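Local atomic coordinates of eukaryotic translation initiation factor 4 gamma 2 (Homo sapiens, PDB entry 4IUL), a protein that probably takes part in translation initiation as a member of the eIF4G family, through a HEAT-repeat MIF4G domain that interacts with the RNA helicase eIF4A. Residues 218-223 and 248-253. Residues are numbered along the deposited sequence; the frame is centred on the assembly and turned at random.
Sequences LMDQYF and ELREHH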
loop_
_atom_site.group_PDB
_atom_site.type_symbol
_atom_site.label_atom_id
_atom_site.label_comp_id
_atom_site.label_asym_id
_atom_site.label_seq_id
_atom_site.Cartn_x
_atom_site.Cartn_y
_atom_site.Cartn_z
ATOM N N LEU A 218 -9.655 11.924 15.625
ATOM C CA LEU A 218 -9.252 10.570 15.253
ATOM C C LEU A 218 -7.802 10.255 15.629
ATOM O O LEU A 218 -7.520 9.224 16.238
ATOM C CB LEU A 218 -9.412 10.374 13.749
ATOM C CG LEU A 218 -10.608 9.617 13.195
ATOM C CD1 LEU A 218 -10.446 9.539 11.677
ATOM C CD2 LEU A 218 -10.677 8.209 13.806
ATOM N N MET A 219 -6.883 11.136 15.249
ATOM C CA MET A 219 -5.472 10.929 15.544
ATOM C C MET A 219 -5.200 10.907 17.046
ATOM O O MET A 219 -4.421 10.079 17.526
ATOM C CB MET A 219 -4.625 12.011 14.873
ATOM C CG MET A 219 -4.692 12.002 13.345
ATOM S SD MET A 219 -3.979 10.537 12.576
ATOM C CE MET A 219 -2.297 11.066 12.382
ATOM N N ASP A 220 -5.828 11.819 17.782
ATOM C CA ASP A 220 -5.659 11.870 19.233
ATOM C C ASP A 220 -6.041 10.512 19.798
ATOM O O ASP A 220 -5.366 9.973 20.680
ATOM C CB ASP A 220 -6.561 12.937 19.858
ATOM C CG ASP A 220 -5.912 14.299 19.904
ATOM O OD1 ASP A 220 -4.769 14.455 19.408
ATOM O OD2 ASP A 220 -6.555 15.222 20.443
ATOM N N GLN A 221 -7.129 9.964 19.269
ATOM C CA GLN A 221 -7.635 8.670 19.699
ATOM C C GLN A 221 -6.611 7.554 19.429
ATOM O O GLN A 221 -6.406 6.679 20.274
ATOM C CB GLN A 221 -8.943 8.381 18.968
ATOM C CG GLN A 221 -9.872 7.425 19.679
ATOM C CD GLN A 221 -11.157 7.203 18.902
ATOM O OE1 GLN A 221 -11.713 8.139 18.314
ATOM N NE2 GLN A 221 -11.645 5.965 18.903
ATOM N N TYR A 222 -5.968 7.592 18.260
ATOM C CA TYR A 222 -4.969 6.588 17.889
ATOM C C TYR A 222 -3.779 6.592 18.847
ATOM O O TYR A 222 -3.366 5.548 19.355
ATOM C CB TYR A 222 -4.419 6.853 16.484
ATOM C CG TYR A 222 -5.378 6.692 15.320
ATOM C CD1 TYR A 222 -5.173 7.410 14.139
ATOM C CD2 TYR A 222 -6.465 5.813 15.378
ATOM C CE1 TYR A 222 -6.019 7.269 13.046
ATOM C CE2 TYR A 222 -7.321 5.659 14.281
ATOM C CZ TYR A 222 -7.090 6.395 13.117
ATOM O OH TYR A 222 -7.919 6.269 12.024
ATOM N N PHE A 223 -3.215 7.776 19.075
ATOM C CA PHE A 223 -2.051 7.893 19.937
ATOM C C PHE A 223 -2.306 7.676 21.430
ATOM O O PHE A 223 -1.365 7.441 22.191
ATOM C CB PHE A 223 -1.342 9.228 19.688
ATOM C CG PHE A 223 -0.504 9.230 18.440
ATOM C CD1 PHE A 223 -1.099 9.312 17.179
ATOM C CD2 PHE A 223 0.880 9.087 18.519
ATOM C CE1 PHE A 223 -0.329 9.247 16.014
ATOM C CE2 PHE A 223 1.660 9.019 17.364
ATOM C CZ PHE A 223 1.053 9.099 16.104
ATOM N N GLU A 248 6.541 10.353 20.740
ATOM C CA GLU A 248 7.343 11.532 21.044
ATOM C C GLU A 248 7.481 12.453 19.832
ATOM O O GLU A 248 7.558 13.672 19.978
ATOM C CB GLU A 248 8.732 11.102 21.516
ATOM C CG GLU A 248 9.652 12.244 21.907
ATOM C CD GLU A 248 11.049 11.762 22.273
ATOM O OE1 GLU A 248 11.179 10.985 23.247
ATOM O OE2 GLU A 248 12.016 12.156 21.584
ATOM N N LEU A 249 7.518 11.865 18.641
ATOM C CA LEU A 249 7.650 12.638 17.410
ATOM C C LEU A 249 6.389 13.462 17.169
ATOM O O LEU A 249 6.453 14.603 16.711
ATOM C CB LEU A 249 7.895 11.702 16.222
ATOM C CG LEU A 249 8.077 12.346 14.846
ATOM C CD1 LEU A 249 9.256 13.298 14.879
ATOM C CD2 LEU A 249 8.294 11.270 13.791
ATOM N N ARG A 250 5.240 12.883 17.496
ATOM C CA ARG A 250 3.974 13.575 17.302
ATOM C C ARG A 250 3.809 14.693 18.324
ATOM O O ARG A 250 3.304 15.769 18.000
ATOM C CB ARG A 250 2.799 12.605 17.417
ATOM C CG ARG A 250 1.550 13.139 16.761
ATOM C CD ARG A 250 0.309 12.865 17.576
ATOM N NE ARG A 250 -0.869 13.445 16.940
ATOM C CZ ARG A 250 -2.022 13.666 17.561
ATOM N NH1 ARG A 250 -2.166 13.362 18.850
ATOM N NH2 ARG A 250 -3.034 14.192 16.889
ATOM N N GLU A 251 4.229 14.433 19.560
ATOM C CA GLU A 251 4.134 15.430 20.618
ATOM C C GLU A 251 4.975 16.649 20.227
ATOM O O GLU A 251 4.741 17.763 20.703
ATOM C CB GLU A 251 4.615 14.835 21.947
ATOM C CG GLU A 251 3.804 13.619 22.385
ATOM C CD GLU A 251 4.177 13.104 23.768
ATOM O OE1 GLU A 251 5.379 12.866 24.021
ATOM O OE2 GLU A 251 3.259 12.929 24.602
ATOM N N HIS A 252 5.946 16.422 19.346
ATOM C CA HIS A 252 6.813 17.481 18.844
ATOM C C HIS A 252 6.317 18.006 17.487
ATOM O O HIS A 252 7.094 18.554 16.704
ATOM C CB HIS A 252 8.245 16.966 18.690
ATOM C CG HIS A 252 8.993 16.855 19.979
ATOM N ND1 HIS A 252 8.540 16.101 21.040
ATOM C CD2 HIS A 252 10.169 17.397 20.375
ATOM C CE1 HIS A 252 9.405 16.184 22.037
ATOM N NE2 HIS A 252 10.403 16.964 21.658
ATOM N N HIS A 253 5.024 17.838 17.215
ATOM C CA HIS A 253 4.442 18.295 15.959
ATOM C C HIS A 253 5.185 17.761 14.737
ATOM O O HIS A 253 5.384 18.484 13.761
ATOM C CB HIS A 253 4.431 19.826 15.899
ATOM C CG HIS A 253 3.614 20.467 16.977
ATOM N ND1 HIS A 253 2.764 21.525 16.738
ATOM C CD2 HIS A 253 3.515 20.199 18.299
ATOM C CE1 HIS A 253 2.173 21.878 17.864
ATOM N NE2 HIS A 253 2.611 21.089 18.828
#
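In the all-helical HEAT-repeat fold of the MIF4G domain, helices 216-227 and 237-251 are joined here by one long side chain, Arg250, which reaches over Phe223 to Asp220. With CG anti to the backbone N (chi1 -160°) and a bend at chi2 (-139°), the arginine chain lays its CD over the ring. This methylene sits 3.7 Å from the centroid of the Phe223 ring, almost on the ring normal, a CH-pi contact, while Arg250 CB lies above the same face near Phe223 CE2 (3.8 Å). A flat aromatic suits this place because it gives the aliphatic part of the arginine a broad apolar seat. Beyond it the guanidinium meets Asp220 end-on: Arg250 NH1 and NH2 both donate to Asp220 OD1, at 2.9 and 3.1 Å, from its anti side and somewhat out of the carboxylate plane. The two planes are 82° apart, in keeping with one oxygen taking both N-H groups. Met219 lends the guanidinium an apolar flank, its CB 3.4 Å from Arg250 NH2, while its flexible, bent chain packs on Met203 and His174. Replacing Arg250 with alanine is likely to leave Asp220 and Asp211, the salt-bridge partner of NE, without their cation and to strip the Phe223 face of its methylene cover. Past Arg250, a Schellman motif with His253 at C-prime ends helix 237-251. Met203 also touches Phe223, and Leu249 touches Arg204, so both helices pack against helix 193-210.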